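Local coordinates for protein heat-inducible transcription repressor HrcA (Thermotoga maritima, PDB 1STZ) that probably represses the class I heat shock operons, grpE-dnaK-dnaJ and groELS, as a DNA-binding transcriptional regulator, at residues Ile250-Glu255 / Arg281-Lys286. Numbering follows the deposited sequence.
Sequences IRNLLE and RKKLEK
The carbonyl oxygen of Lys283 receives two weak donors: the amide of Asn252, whose ND2 lies 3.4 Å from Lys283 O with a bent N-H...O angle of 141°, and a water that also accepts weakly from Asn252 ND2 at 2.7 Å. Direct and water-mediated links thus run side by side from a side chain of helix 247-256 to the loop backbone. CB of Asn252 already faces the loop, and a chi1 of -71°, with CG turned away from the carbonyl carbon, carries the amide on to it. The Lys283 and Asn252 side chains cross at about a right angle, with the lysine CB 3.6 Å from Asn252 ND2 and its CD 3.7 Å from Asn252 OD1, while the lysine chain leads onward, away from the helix. Deeper in, Leu284 directs one methyl at the helix backbone: CD2 stands 3.6 Å from Leu253 CA and 3.9 Å from Leu253 CD2, and Phe262 of helix 260-266 also packs on Leu284. Salt bridges from Arg281 to Glu256 and Asp259, and from Lys286 to Asp249, add ionic ties nearby. Altogether, a polar outer seam over buried leucines joins helix 247-256 to the 3-10 turn preceding strand 287-296 of the antiparallel sheet in the HrcA C-terminal, GAF-related region.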
loop_
_atom_site.group_PDB
_atom_site.type_symbol
_atom_site.label_atom_id
_atom_site.label_comp_id
_atom_site.label_asym_id
_atom_site.label_seq_id
_atom_site.Cartn_x
_atom_site.Cartn_y
_atom_site.Cartn_z
ATOM N N ILE A 250 17.377 13.112 -21.575
ATOM C CA ILE A 250 15.972 13.196 -21.228
ATOM C C ILE A 250 15.134 13.901 -22.302
ATOM O O ILE A 250 14.060 13.409 -22.666
ATOM C CB ILE A 250 15.783 13.853 -19.844
ATOM C CG1 ILE A 250 16.414 12.968 -18.760
ATOM C CG2 ILE A 250 14.299 14.020 -19.535
ATOM C CD1 ILE A 250 16.622 13.666 -17.426
ATOM N N ARG A 251 15.622 15.020 -22.805
ATOM C CA ARG A 251 15.000 15.683 -23.951
ATOM C C ARG A 251 14.911 14.705 -25.124
ATOM O O ARG A 251 13.888 14.623 -25.775
ATOM C CB ARG A 251 15.793 16.898 -24.389
ATOM C CG ARG A 251 15.715 18.076 -23.462
ATOM C CD ARG A 251 16.710 19.156 -23.808
ATOM N NE ARG A 251 16.450 20.379 -23.073
ATOM C CZ ARG A 251 17.327 21.360 -22.916
ATOM N NH1 ARG A 251 18.529 21.308 -23.468
ATOM N NH2 ARG A 251 16.986 22.434 -22.225
ATOM N N ASN A 252 15.975 13.946 -25.371
ATOM C CA ASN A 252 15.971 12.981 -26.485
ATOM C C ASN A 252 14.873 11.951 -26.308
ATOM O O ASN A 252 14.199 11.605 -27.255
ATOM C CB ASN A 252 17.317 12.273 -26.648
ATOM C CG ASN A 252 18.396 13.190 -27.195
ATOM O OD1 ASN A 252 18.104 14.194 -27.829
ATOM N ND2 ASN A 252 19.659 12.836 -26.947
ATOM N N LEU A 253 14.680 11.478 -25.091
ATOM C CA LEU A 253 13.670 10.473 -24.830
ATOM C C LEU A 253 12.277 11.037 -25.102
ATOM O O LEU A 253 11.470 10.406 -25.788
ATOM C CB LEU A 253 13.755 10.006 -23.394
ATOM C CG LEU A 253 13.321 8.600 -22.962
ATOM C CD1 LEU A 253 12.333 8.688 -21.886
ATOM C CD2 LEU A 253 12.835 7.703 -24.077
ATOM N N LEU A 254 12.011 12.227 -24.564
ATOM C CA LEU A 254 10.690 12.829 -24.660
ATOM C C LEU A 254 10.347 13.084 -26.124
ATOM O O LEU A 254 9.223 12.917 -26.520
ATOM C CB LEU A 254 10.624 14.130 -23.867
ATOM C CG LEU A 254 10.710 13.900 -22.358
ATOM C CD1 LEU A 254 10.899 15.229 -21.606
ATOM C CD2 LEU A 254 9.486 13.143 -21.850
ATOM N N GLU A 255 11.344 13.434 -26.922
ATOM C CA GLU A 255 11.159 13.553 -28.357
ATOM C C GLU A 255 10.868 12.207 -29.077
ATOM O O GLU A 255 9.938 12.127 -29.866
ATOM C CB GLU A 255 12.362 14.271 -28.980
ATOM C CG GLU A 255 11.995 15.295 -30.044
ATOM C CD GLU A 255 11.741 16.713 -29.498
ATOM O OE1 GLU A 255 12.725 17.512 -29.417
ATOM O OE2 GLU A 255 10.554 17.048 -29.185
ATOM N N ARG A 281 18.441 3.689 -31.637
ATOM C CA ARG A 281 18.714 5.112 -31.916
ATOM C C ARG A 281 19.771 5.599 -30.959
ATOM O O ARG A 281 19.606 5.466 -29.730
ATOM C CB ARG A 281 17.440 5.934 -31.774
ATOM C CG ARG A 281 16.424 5.612 -32.867
ATOM C CD ARG A 281 15.356 6.667 -33.114
ATOM N NE ARG A 281 14.609 6.321 -34.325
ATOM C CZ ARG A 281 13.351 6.659 -34.586
ATOM N NH1 ARG A 281 12.664 7.393 -33.740
ATOM N NH2 ARG A 281 12.774 6.273 -35.726
ATOM N N LYS A 282 20.862 6.124 -31.512
ATOM C CA LYS A 282 22.013 6.570 -30.718
ATOM C C LYS A 282 21.629 7.578 -29.616
ATOM O O LYS A 282 22.205 7.573 -28.553
ATOM C CB LYS A 282 23.093 7.204 -31.612
ATOM C CG LYS A 282 23.959 6.201 -32.342
ATOM C CD LYS A 282 24.796 5.352 -31.383
ATOM C CE LYS A 282 26.037 4.747 -32.041
ATOM N NZ LYS A 282 25.746 3.481 -32.784
ATOM N N LYS A 283 20.656 8.431 -29.879
ATOM C CA LYS A 283 20.232 9.440 -28.909
ATOM C C LYS A 283 19.688 8.836 -27.609
ATOM O O LYS A 283 19.666 9.499 -26.579
ATOM C CB LYS A 283 19.176 10.358 -29.540
ATOM C CG LYS A 283 19.774 11.340 -30.515
ATOM C CD LYS A 283 18.718 12.340 -31.020
ATOM C CE LYS A 283 19.338 13.520 -31.772
ATOM N NZ LYS A 283 20.830 13.481 -31.815
ATOM N N LEU A 284 19.272 7.575 -27.675
ATOM C CA LEU A 284 18.730 6.861 -26.538
ATOM C C LEU A 284 19.678 5.783 -25.968
ATOM O O LEU A 284 19.259 4.948 -25.171
ATOM C CB LEU A 284 17.380 6.256 -26.934
ATOM C CG LEU A 284 16.342 7.232 -27.533
ATOM C CD1 LEU A 284 15.157 6.502 -28.092
ATOM C CD2 LEU A 284 15.877 8.229 -26.472
ATOM N N GLU A 285 20.961 5.871 -26.301
ATOM C CA GLU A 285 21.973 4.867 -25.905
ATOM C C GLU A 285 22.168 4.707 -24.410
ATOM O O GLU A 285 22.661 3.672 -23.978
ATOM C CB GLU A 285 23.354 5.203 -26.496
ATOM C CG GLU A 285 23.667 4.556 -27.820
ATOM C CD GLU A 285 25.164 4.609 -28.169
ATOM O OE1 GLU A 285 25.763 5.718 -28.116
ATOM O OE2 GLU A 285 25.739 3.538 -28.491
ATOM N N LYS A 286 21.818 5.731 -23.635
ATOM C CA LYS A 286 21.941 5.707 -22.165
ATOM C C LYS A 286 20.852 4.946 -21.434
ATOM O O LYS A 286 20.962 4.744 -20.224
ATOM C CB LYS A 286 21.952 7.122 -21.599
ATOM C CG LYS A 286 23.057 7.976 -22.173
ATOM C CD LYS A 286 24.380 7.698 -21.530
ATOM C CE LYS A 286 24.879 8.966 -20.840
ATOM N NZ LYS A 286 24.031 9.345 -19.694
HETATM O O HOH W 1 21.632 11.957 -25.370
#